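Local coordinates for protein fructosyl amine:oxygen oxidoreductase (Neosartorya fumigata, PDB 4WCT) that probably oxidises fructosyl amines (Amadori products) with a bound FAD and molecular oxygen, removing sugar adducts from glycated amino compounds, at residues Pro266-Gln271 and Ala348-Ser353; Phe285-Asp290 and Glu295-Asp300; Pro303-Phe308 and Glu333-Asp338. All coordinates share one frame; numbering follows the deposited sequence.

Interaction 1 (Pro266-Gln271 and Ala348-Ser353); sequences PEEVKQ and ADRPLS
E268 sets CG between its own backbone N and carbonyl carbon (chi1 66°) and runs extended from there, while R350 bends at chi2 (-86°) and again at chi3; the side chains come from opposite directions over a backbone gap of 13.4 Å between the CA atoms of E268 and R350, and the carboxylate meets the NH1/NH2 edge of the guanidinium. Carboxylate and guanidinium lie 11° from coplanar, the flat pairing in which both groups can share their hydrogen bonds. The strong bond runs from R350 NH2 to E268 OE2 at 2.6 Å, onto the syn lone pair of the oxygen and close to the guanidinium plane. R350 NH1 adds a weak bond to E268 OE1, nearly straight but 3.3 Å long, so the salt bridge is lopsided. Long, flexible residues suit this partly exposed place, because their length lets them span the gap and their charged ends pair within it. Second partners steady both ends: G265 N also donates to E268 OE2, and R350 NH2 also donates to Q263 O. The bridge ties the loop between strands 253-263 and 277-280 to the chain just before strand 352-362, which pairs with strand 253-263, and R350 O in turn receives R337 NH1 from helix 330-343.

Interaction 2 (Phe285-Asp290 and Glu295-Asp300); sequences FFMEPD and ELKICD
F285 and C299 face each other as a hydrogen-bonded antiparallel pair, and the flat ring of the first lies against the small side chain of the second, which leaves room for it. The CB of C299 sits over one face of the F285 ring, 3.7 Å from its centroid and displaced toward the rim, a CH-pi contact; SG comes in obliquely beside it. The ring gets there because CG of F285 lies between the backbone N and the carbonyl carbon (chi1 57°). On the same face, M287 and K297 run side by side, with the methionine CE against the ammonium end, whose polar partners are D69 and N71.

The other face carries F286 and I298. Here L296 is the bump: its branched end meets the F286 ring at a slant, CD2 at 3.8 Å from ring atom CD1, while its CD1 also lies alongside P289 CG. F339 and L278 add apolar surface around F286.

Past M287 the regular ladder of bonds ends, though the backbones stay close (P289 CA to L296 CA 4.1 Å), and a water and the D290 side chain add bonds. The water accepts from K297 N and lies within bonding distance of E288 O and E295 O. D290 closes the end twice: its N donates to E295 O, and its OD1 accepts E295 N at 2.9 Å on the anti side, tilted 29° out of the carboxylate plane. OD2 takes the amides of D292 and K293, so one carboxylate binds three backbone amides across the turn.

Two antiparallel strands, 163° apart in direction, make a beta hairpin whose connection is bonded by D290; it belongs to the large mixed sheet of this FAD-dependent oxidase, and the C299 side chain lies about 4 Å from the flavin cofactor.

Interaction 3 (Pro303-Phe308 and Glu333-Asp338); sequences PGYCNF and EARARD
Y305 lies in the short extended piece 305-306 of strand 295-310 and R335 in helix 330-343, and the backbones keep well apart: the nearest CA atoms, those of Y305 and E333, are 14.0 Å from each other. The helix forms a layer against the large mixed sheet of this FAD-dependent oxidoreductase, linked to it here by side chains alone. Before the strand, G304 adopts phi 117° and psi 154°, a conformation in which a CB would press on the preceding carbonyl oxygen, so a residue without CB suits this position. The helix has regular i to i+4 bonds, and on its surface R337 grips E333 OE2 with both NE and NH2.

Tyrosine and arginine suit this span because each combines a long reach with a polar end. R335 stays extended through chi2 and then bends at chi3 (-61°), which turns its guanidinium toward the phenol. The two flat groups are inclined by 44°, and the phenol oxygen lies near the guanidinium plane, at its edge. Both ends have stronger partners elsewhere: R335 NE forms a salt bridge with D300 OD2, and the tyrosine hydroxyl pairs with E331 OE2, while F444 stacks on the Y305 ring. A water accepts from R335 NH1 and gives a weak bond to the hydroxyl. The direct link is R335 NH2 to Y305 OH, 3.0 Å long with 163° at the hydrogen.

How the interactions relate
Interaction 2 is the buried member, a hairpin held by backbone bonds and apolar contacts, whereas interaction 1 is a salt bridge at the surface and interaction 3 a single direct polar link, partly buried. The chemistry follows the place: neighbouring strands bond through their main chains, while the two outlying contacts bridge wide backbone gaps with long arginines. Interactions 2 and 3 share strand 295-310; the two are joined by a salt bridge, and I298 also packs on A336. Interaction 1 joins interaction 2 through S353 OG and E295 OE2 and through V269 on P289, and interaction 3 by an arginine of the helix. Along the chain, both of the others are nested within the loop that interaction 1 closes.

Interaction 1 (Pro266-Gln271 and Ala348-Ser353)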
loop_
_atom_site.group_PDB
_atom_site.type_symbol
_atom_site.label_atom_id
_atom_site.label_comp_id
_atom_site.label_asym_id
_atom_site.label_seq_id
_atom_site.Cartn_x
_atom_site.Cartn_y
_atom_site.Cartn_z
ATOM N N PRO A 266 -27.302 6.579 -10.885
ATOM C CA PRO A 266 -27.869 6.859 -9.574
ATOM C C PRO A 266 -28.894 5.853 -9.054
ATOM O O PRO A 266 -29.031 5.703 -7.832
ATOM C CB PRO A 266 -28.518 8.225 -9.770
ATOM C CG PRO A 266 -28.797 8.302 -11.229
ATOM C CD PRO A 266 -27.676 7.581 -11.898
ATOM N N GLU A 267 -29.493 5.063 -9.956
ATOM C CA GLU A 267 -30.369 3.968 -9.526
ATOM C C GLU A 267 -29.586 2.662 -9.415
ATOM O O GLU A 267 -29.693 1.967 -8.405
ATOM C CB GLU A 267 -31.550 3.742 -10.494
ATOM C CG GLU A 267 -32.549 4.900 -10.557
ATOM C CD GLU A 267 -33.347 5.090 -9.269
ATOM O OE1 GLU A 267 -33.093 4.406 -8.253
ATOM O OE2 GLU A 267 -34.309 5.878 -9.299
ATOM N N GLU A 268 -28.782 2.339 -10.429
ATOM C CA GLU A 268 -28.092 1.034 -10.418
ATOM C C GLU A 268 -27.123 0.922 -9.241
ATOM O O GLU A 268 -27.010 -0.165 -8.662
ATOM C CB GLU A 268 -27.364 0.758 -11.721
ATOM C CG GLU A 268 -26.219 1.715 -11.962
ATOM C CD GLU A 268 -25.366 1.393 -13.178
ATOM O OE1 GLU A 268 -25.547 0.366 -13.873
ATOM O OE2 GLU A 268 -24.497 2.217 -13.462
ATOM N N VAL A 269 -26.578 2.052 -8.790
ATOM C CA VAL A 269 -25.573 2.041 -7.734
ATOM C C VAL A 269 -26.123 1.538 -6.417
ATOM O O VAL A 269 -25.392 1.004 -5.589
ATOM C CB VAL A 269 -24.915 3.410 -7.552
ATOM C CG1 VAL A 269 -25.814 4.379 -6.817
ATOM C CG2 VAL A 269 -23.554 3.259 -6.872
ATOM N N LYS A 270 -27.443 1.639 -6.234
ATOM C CA LYS A 270 -27.999 1.347 -4.931
ATOM C C LYS A 270 -27.935 -0.125 -4.562
ATOM O O LYS A 270 -28.020 -0.444 -3.400
ATOM C CB LYS A 270 -29.445 1.872 -4.850
ATOM C CG LYS A 270 -29.535 3.373 -5.091
ATOM C CD LYS A 270 -30.945 3.893 -4.843
ATOM C CE LYS A 270 -31.039 5.387 -5.104
ATOM N NZ LYS A 270 -32.468 5.745 -5.263
ATOM N N GLN A 271 -27.789 -1.017 -5.539
ATOM C CA GLN A 271 -27.583 -2.428 -5.272
ATOM C C GLN A 271 -26.181 -2.764 -4.797
ATOM O O GLN A 271 -25.971 -3.813 -4.169
ATOM C CB GLN A 271 -27.922 -3.306 -6.506
ATOM C CG GLN A 271 -29.397 -3.437 -6.811
ATOM C CD GLN A 271 -30.154 -4.072 -5.677
ATOM O OE1 GLN A 271 -30.759 -3.349 -4.856
ATOM N NE2 GLN A 271 -30.202 -5.429 -5.653
ATOM N N ALA A 348 -18.661 -4.314 -18.523
ATOM C CA ALA A 348 -17.342 -4.498 -19.100
ATOM C C ALA A 348 -16.981 -3.526 -20.209
ATOM O O ALA A 348 -15.790 -3.411 -20.532
ATOM C CB ALA A 348 -17.172 -5.920 -19.596
ATOM N N ASP A 349 -17.978 -2.922 -20.852
ATOM C CA ASP A 349 -17.715 -1.958 -21.904
ATOM C C ASP A 349 -17.962 -0.510 -21.478
ATOM O O ASP A 349 -18.009 0.398 -22.326
ATOM C CB ASP A 349 -18.537 -2.288 -23.150
ATOM C CG ASP A 349 -18.061 -3.558 -23.852
ATOM O OD1 ASP A 349 -16.835 -3.763 -23.963
ATOM O OD2 ASP A 349 -18.924 -4.379 -24.223
ATOM N N ARG A 350 -18.125 -0.261 -20.187
ATOM C CA ARG A 350 -18.416 1.102 -19.727
ATOM C C ARG A 350 -17.154 1.946 -19.842
ATOM O O ARG A 350 -16.031 1.475 -19.596
ATOM C CB ARG A 350 -18.879 1.098 -18.288
ATOM C CG ARG A 350 -20.218 0.407 -18.095
ATOM C CD ARG A 350 -21.372 1.350 -18.324
ATOM N NE ARG A 350 -21.614 2.154 -17.140
ATOM C CZ ARG A 350 -22.459 1.824 -16.155
ATOM N NH1 ARG A 350 -23.350 0.854 -16.321
ATOM N NH2 ARG A 350 -22.529 2.611 -15.106
ATOM N N PRO A 351 -17.323 3.212 -20.204
ATOM C CA PRO A 351 -16.167 4.098 -20.245
ATOM C C PRO A 351 -15.542 4.325 -18.891
ATOM O O PRO A 351 -16.225 4.306 -17.871
ATOM C CB PRO A 351 -16.738 5.407 -20.797
ATOM C CG PRO A 351 -18.166 5.372 -20.448
ATOM C CD PRO A 351 -18.591 3.934 -20.412
ATOM N N LEU A 352 -14.229 4.487 -18.885
ATOM C CA LEU A 352 -13.519 4.780 -17.658
ATOM C C LEU A 352 -13.703 6.250 -17.343
ATOM O O LEU A 352 -13.587 7.108 -18.223
ATOM C CB LEU A 352 -12.032 4.463 -17.788
ATOM C CG LEU A 352 -11.662 3.036 -18.142
ATOM C CD1 LEU A 352 -10.136 2.926 -18.109
ATOM C CD2 LEU A 352 -12.342 2.022 -17.212
ATOM N N SER A 353 -13.913 6.548 -16.063
ATOM C CA SER A 353 -14.046 7.912 -15.612
ATOM C C SER A 353 -12.778 8.486 -15.025
ATOM O O SER A 353 -12.655 9.725 -14.814
ATOM C CB SER A 353 -15.198 8.012 -14.634
ATOM O OG SER A 353 -14.945 7.285 -13.458
#

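Interaction 2 (Phe285-Asp290 and Glu295-Asp300)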
loop_
_atom_site.group_PDB
_atom_site.type_symbol
_atom_site.label_atom_id
_atom_site.label_comp_id
_atom_site.label_asym_id
_atom_site.label_seq_id
_atom_site.Cartn_x
_atom_site.Cartn_y
_atom_site.Cartn_z
ATOM N N PHE A 285 -9.264 -7.209 -8.836
ATOM C CA PHE A 285 -10.280 -7.063 -7.825
ATOM C C PHE A 285 -11.104 -5.817 -8.059
ATOM O O PHE A 285 -10.680 -4.904 -8.749
ATOM C CB PHE A 285 -9.689 -7.082 -6.408
ATOM C CG PHE A 285 -8.635 -6.030 -6.141
ATOM C CD1 PHE A 285 -7.288 -6.372 -6.196
ATOM C CD2 PHE A 285 -8.982 -4.772 -5.701
ATOM C CE1 PHE A 285 -6.300 -5.433 -5.891
ATOM C CE2 PHE A 285 -8.000 -3.830 -5.414
ATOM C CZ PHE A 285 -6.660 -4.172 -5.486
ATOM N N PHE A 286 -12.268 -5.758 -7.416
ATOM C CA PHE A 286 -13.037 -4.510 -7.393
ATOM C C PHE A 286 -13.611 -4.275 -6.038
ATOM O O PHE A 286 -13.761 -5.220 -5.255
ATOM C CB PHE A 286 -14.149 -4.477 -8.449
ATOM C CG PHE A 286 -15.469 -5.057 -7.991
ATOM C CD1 PHE A 286 -16.484 -4.221 -7.543
ATOM C CD2 PHE A 286 -15.720 -6.389 -8.100
ATOM C CE1 PHE A 286 -17.721 -4.743 -7.202
ATOM C CE2 PHE A 286 -16.942 -6.932 -7.735
ATOM C CZ PHE A 286 -17.930 -6.109 -7.246
ATOM N N MET A 287 -13.887 -2.998 -5.750
ATOM C CA MET A 287 -14.541 -2.643 -4.498
ATOM C C MET A 287 -15.780 -1.803 -4.752
ATOM O O MET A 287 -15.997 -1.264 -5.823
ATOM C CB MET A 287 -13.594 -1.971 -3.484
ATOM C CG MET A 287 -12.823 -2.996 -2.647
ATOM S SD MET A 287 -11.360 -2.540 -1.696
ATOM C CE MET A 287 -10.110 -2.444 -2.974
ATOM N N GLU A 288 -16.642 -1.758 -3.753
ATOM C CA GLU A 288 -17.924 -1.155 -3.992
ATOM C C GLU A 288 -17.799 0.336 -4.337
ATOM O O GLU A 288 -16.878 1.037 -3.902
ATOM C CB GLU A 288 -18.892 -1.416 -2.848
ATOM C CG GLU A 288 -18.644 -0.613 -1.601
ATOM C CD GLU A 288 -19.580 -1.012 -0.472
ATOM O OE1 GLU A 288 -20.535 -0.276 -0.212
ATOM O OE2 GLU A 288 -19.358 -2.087 0.135
ATOM N N PRO A 289 -18.764 0.850 -5.073
ATOM C CA PRO A 289 -18.721 2.256 -5.502
ATOM C C PRO A 289 -18.625 3.223 -4.327
ATOM O O PRO A 289 -19.238 2.992 -3.270
ATOM C CB PRO A 289 -20.039 2.430 -6.222
ATOM C CG PRO A 289 -20.370 1.041 -6.709
ATOM C CD PRO A 289 -19.902 0.120 -5.651
ATOM N N ASP A 290 -17.862 4.305 -4.487
ATOM C CA ASP A 290 -17.674 5.217 -3.357
ATOM C C ASP A 290 -18.923 6.049 -3.103
ATOM O O ASP A 290 -19.741 6.260 -3.991
ATOM C CB ASP A 290 -16.429 6.115 -3.525
ATOM C CG ASP A 290 -16.686 7.305 -4.395
ATOM O OD1 ASP A 290 -16.755 7.087 -5.617
ATOM O OD2 ASP A 290 -16.790 8.469 -3.869
ATOM N N GLU A 295 -18.196 5.901 -7.869
ATOM C CA GLU A 295 -17.218 5.329 -8.817
ATOM C C GLU A 295 -16.751 3.972 -8.307
ATOM O O GLU A 295 -16.459 3.808 -7.130
ATOM C CB GLU A 295 -16.025 6.259 -8.973
ATOM C CG GLU A 295 -16.292 7.364 -9.981
ATOM C CD GLU A 295 -15.120 8.295 -10.196
ATOM O OE1 GLU A 295 -14.307 8.507 -9.261
ATOM O OE2 GLU A 295 -15.165 8.972 -11.237
ATOM N N LEU A 296 -16.797 2.987 -9.200
ATOM C CA LEU A 296 -16.432 1.615 -8.900
ATOM C C LEU A 296 -15.007 1.407 -9.412
ATOM O O LEU A 296 -14.734 1.655 -10.603
ATOM C CB LEU A 296 -17.424 0.681 -9.627
ATOM C CG LEU A 296 -17.320 -0.827 -9.339
ATOM C CD1 LEU A 296 -18.668 -1.480 -9.547
ATOM C CD2 LEU A 296 -16.286 -1.491 -10.223
ATOM N N LYS A 297 -14.124 0.990 -8.504
ATOM C CA LYS A 297 -12.694 0.864 -8.804
ATOM C C LYS A 297 -12.335 -0.582 -9.120
ATOM O O LYS A 297 -12.712 -1.496 -8.373
ATOM C CB LYS A 297 -11.875 1.292 -7.604
ATOM C CG LYS A 297 -10.363 1.327 -7.917
ATOM C CD LYS A 297 -9.536 1.657 -6.693
ATOM C CE LYS A 297 -9.203 0.361 -5.947
ATOM N NZ LYS A 297 -8.408 0.629 -4.749
ATOM N N ILE A 298 -11.583 -0.761 -10.197
ATOM C CA ILE A 298 -11.057 -2.071 -10.616
ATOM C C ILE A 298 -9.534 -1.991 -10.677
ATOM O O ILE A 298 -8.995 -1.046 -11.247
ATOM C CB ILE A 298 -11.534 -2.484 -12.020
ATOM C CG1 ILE A 298 -13.062 -2.469 -12.116
ATOM C CG2 ILE A 298 -11.025 -3.878 -12.329
ATOM C CD1 ILE A 298 -13.643 -1.269 -12.815
ATOM N N CYS A 299 -8.860 -2.922 -10.011
ATOM C CA CYS A 299 -7.423 -3.084 -10.166
ATOM C C CYS A 299 -7.174 -4.360 -10.933
ATOM O O CYS A 299 -7.702 -5.414 -10.580
ATOM C CB CYS A 299 -6.749 -3.210 -8.831
ATOM S SG CYS A 299 -6.541 -1.656 -7.970
ATOM N N ASP A 300 -6.422 -4.273 -12.018
ATOM C CA ASP A 300 -6.021 -5.459 -12.733
ATOM C C ASP A 300 -4.740 -6.016 -12.102
ATOM O O ASP A 300 -3.756 -5.311 -11.935
ATOM C CB ASP A 300 -5.803 -5.149 -14.222
ATOM C CG ASP A 300 -4.742 -4.109 -14.463
ATOM O OD1 ASP A 300 -4.918 -2.970 -13.960
ATOM O OD2 ASP A 300 -3.753 -4.429 -15.177
HETATM O O HOH W 1 -14.855 1.721 -5.811
HETATM O O HOH W 2 -14.247 8.560 -6.636
#

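Interaction 3 (Pro303-Phe308 and Glu333-Asp338)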
loop_
_atom_site.group_PDB
_atom_site.type_symbol
_atom_site.label_atom_id
_atom_site.label_comp_id
_atom_site.label_asym_id
_atom_site.label_seq_id
_atom_site.Cartn_x
_atom_site.Cartn_y
_atom_site.Cartn_z
ATOM N N PRO A 303 2.250 -8.675 -11.847
ATOM C CA PRO A 303 3.359 -8.550 -10.911
ATOM C C PRO A 303 3.926 -7.152 -10.701
ATOM O O PRO A 303 4.717 -6.954 -9.767
ATOM C CB PRO A 303 4.419 -9.507 -11.477
ATOM C CG PRO A 303 3.635 -10.476 -12.303
ATOM C CD PRO A 303 2.530 -9.668 -12.908
ATOM N N GLY A 304 3.480 -6.193 -11.517
ATOM C CA GLY A 304 3.897 -4.815 -11.355
ATOM C C GLY A 304 4.672 -4.272 -12.534
ATOM O O GLY A 304 5.247 -5.039 -13.353
ATOM N N TYR A 305 4.596 -2.954 -12.687
ATOM C CA TYR A 305 5.452 -2.203 -13.582
ATOM C C TYR A 305 6.585 -1.517 -12.808
ATOM O O TYR A 305 6.373 -0.831 -11.790
ATOM C CB TYR A 305 4.638 -1.103 -14.264
ATOM C CG TYR A 305 3.608 -1.556 -15.258
ATOM C CD1 TYR A 305 3.925 -1.688 -16.603
ATOM C CD2 TYR A 305 2.290 -1.751 -14.867
ATOM C CE1 TYR A 305 2.950 -2.002 -17.541
ATOM C CE2 TYR A 305 1.329 -2.126 -15.779
ATOM C CZ TYR A 305 1.672 -2.274 -17.109
ATOM O OH TYR A 305 0.687 -2.624 -18.024
ATOM N N CYS A 306 7.795 -1.653 -13.302
ATOM C CA CYS A 306 8.878 -0.787 -12.853
ATOM C C CYS A 306 9.219 0.190 -13.967
ATOM O O CYS A 306 8.656 0.138 -15.073
ATOM C CB CYS A 306 10.107 -1.632 -12.473
ATOM S SG CYS A 306 9.880 -2.759 -11.103
ATOM N N ASN A 307 10.014 1.203 -13.628
ATOM C CA ASN A 307 10.449 2.179 -14.628
ATOM C C ASN A 307 11.971 2.213 -14.615
ATOM O O ASN A 307 12.579 2.928 -13.816
ATOM C CB ASN A 307 9.876 3.559 -14.327
ATOM C CG ASN A 307 10.255 4.569 -15.365
ATOM O OD1 ASN A 307 10.167 4.295 -16.560
ATOM N ND2 ASN A 307 10.693 5.741 -14.930
ATOM N N PHE A 308 12.567 1.274 -15.348
ATOM C CA PHE A 308 13.971 0.917 -15.161
ATOM C C PHE A 308 14.884 1.900 -15.900
ATOM O O PHE A 308 14.799 2.048 -17.120
ATOM C CB PHE A 308 14.253 -0.491 -15.652
ATOM C CG PHE A 308 13.715 -1.578 -14.769
ATOM C CD1 PHE A 308 14.055 -1.646 -13.425
ATOM C CD2 PHE A 308 12.903 -2.558 -15.287
ATOM C CE1 PHE A 308 13.553 -2.622 -12.607
ATOM C CE2 PHE A 308 12.461 -3.613 -14.474
ATOM C CZ PHE A 308 12.772 -3.639 -13.146
ATOM N N GLU A 333 -5.994 -1.410 -18.873
ATOM C CA GLU A 333 -7.422 -1.253 -19.098
ATOM C C GLU A 333 -8.052 -2.533 -19.652
ATOM O O GLU A 333 -9.097 -2.998 -19.159
ATOM C CB GLU A 333 -7.713 -0.084 -20.033
ATOM C CG GLU A 333 -9.191 -0.014 -20.430
ATOM C CD GLU A 333 -9.500 1.025 -21.486
ATOM O OE1 GLU A 333 -8.575 1.488 -22.208
ATOM O OE2 GLU A 333 -10.701 1.294 -21.685
ATOM N N ALA A 334 -7.374 -3.184 -20.605
ATOM C CA ALA A 334 -7.919 -4.398 -21.200
ATOM C C ALA A 334 -8.018 -5.533 -20.174
ATOM O O ALA A 334 -8.991 -6.288 -20.191
ATOM C CB ALA A 334 -7.103 -4.818 -22.418
ATOM N N ARG A 335 -7.038 -5.631 -19.275
ATOM C CA ARG A 335 -7.069 -6.653 -18.226
ATOM C C ARG A 335 -8.217 -6.385 -17.252
ATOM O O ARG A 335 -8.884 -7.317 -16.799
ATOM C CB ARG A 335 -5.738 -6.751 -17.487
ATOM C CG ARG A 335 -4.628 -7.365 -18.319
ATOM C CD ARG A 335 -3.345 -7.550 -17.524
ATOM N NE ARG A 335 -2.820 -6.297 -17.035
ATOM C CZ ARG A 335 -1.762 -5.668 -17.526
ATOM N NH1 ARG A 335 -1.107 -6.162 -18.573
ATOM N NH2 ARG A 335 -1.356 -4.530 -16.959
ATOM N N ALA A 336 -8.438 -5.112 -16.937
ATOM C CA ALA A 336 -9.574 -4.747 -16.072
ATOM C C ALA A 336 -10.890 -5.143 -16.707
ATOM O O ALA A 336 -11.786 -5.652 -16.032
ATOM C CB ALA A 336 -9.590 -3.264 -15.736
ATOM N N ARG A 337 -11.016 -4.953 -18.010
ATOM C CA ARG A 337 -12.253 -5.287 -18.685
ATOM C C ARG A 337 -12.442 -6.787 -18.803
ATOM O O ARG A 337 -13.566 -7.278 -18.730
ATOM C CB ARG A 337 -12.305 -4.620 -20.059
ATOM C CG ARG A 337 -12.390 -3.117 -19.987
ATOM C CD ARG A 337 -12.666 -2.527 -21.334
ATOM N NE ARG A 337 -12.598 -1.065 -21.323
ATOM C CZ ARG A 337 -13.539 -0.270 -20.826
ATOM N NH1 ARG A 337 -14.667 -0.778 -20.363
ATOM N NH2 ARG A 337 -13.364 1.055 -20.768
ATOM N N ASP A 338 -11.340 -7.522 -18.931
ATOM C CA ASP A 338 -11.370 -8.980 -18.864
ATOM C C ASP A 338 -11.894 -9.495 -17.501
ATOM O O ASP A 338 -12.775 -10.354 -17.454
ATOM C CB ASP A 338 -9.969 -9.534 -19.109
ATOM C CG ASP A 338 -9.897 -11.047 -18.932
ATOM O OD1 ASP A 338 -10.413 -11.761 -19.807
ATOM O OD2 ASP A 338 -9.406 -11.533 -17.882
HETATM O O HOH W 3 1.605 -5.645 -19.018
#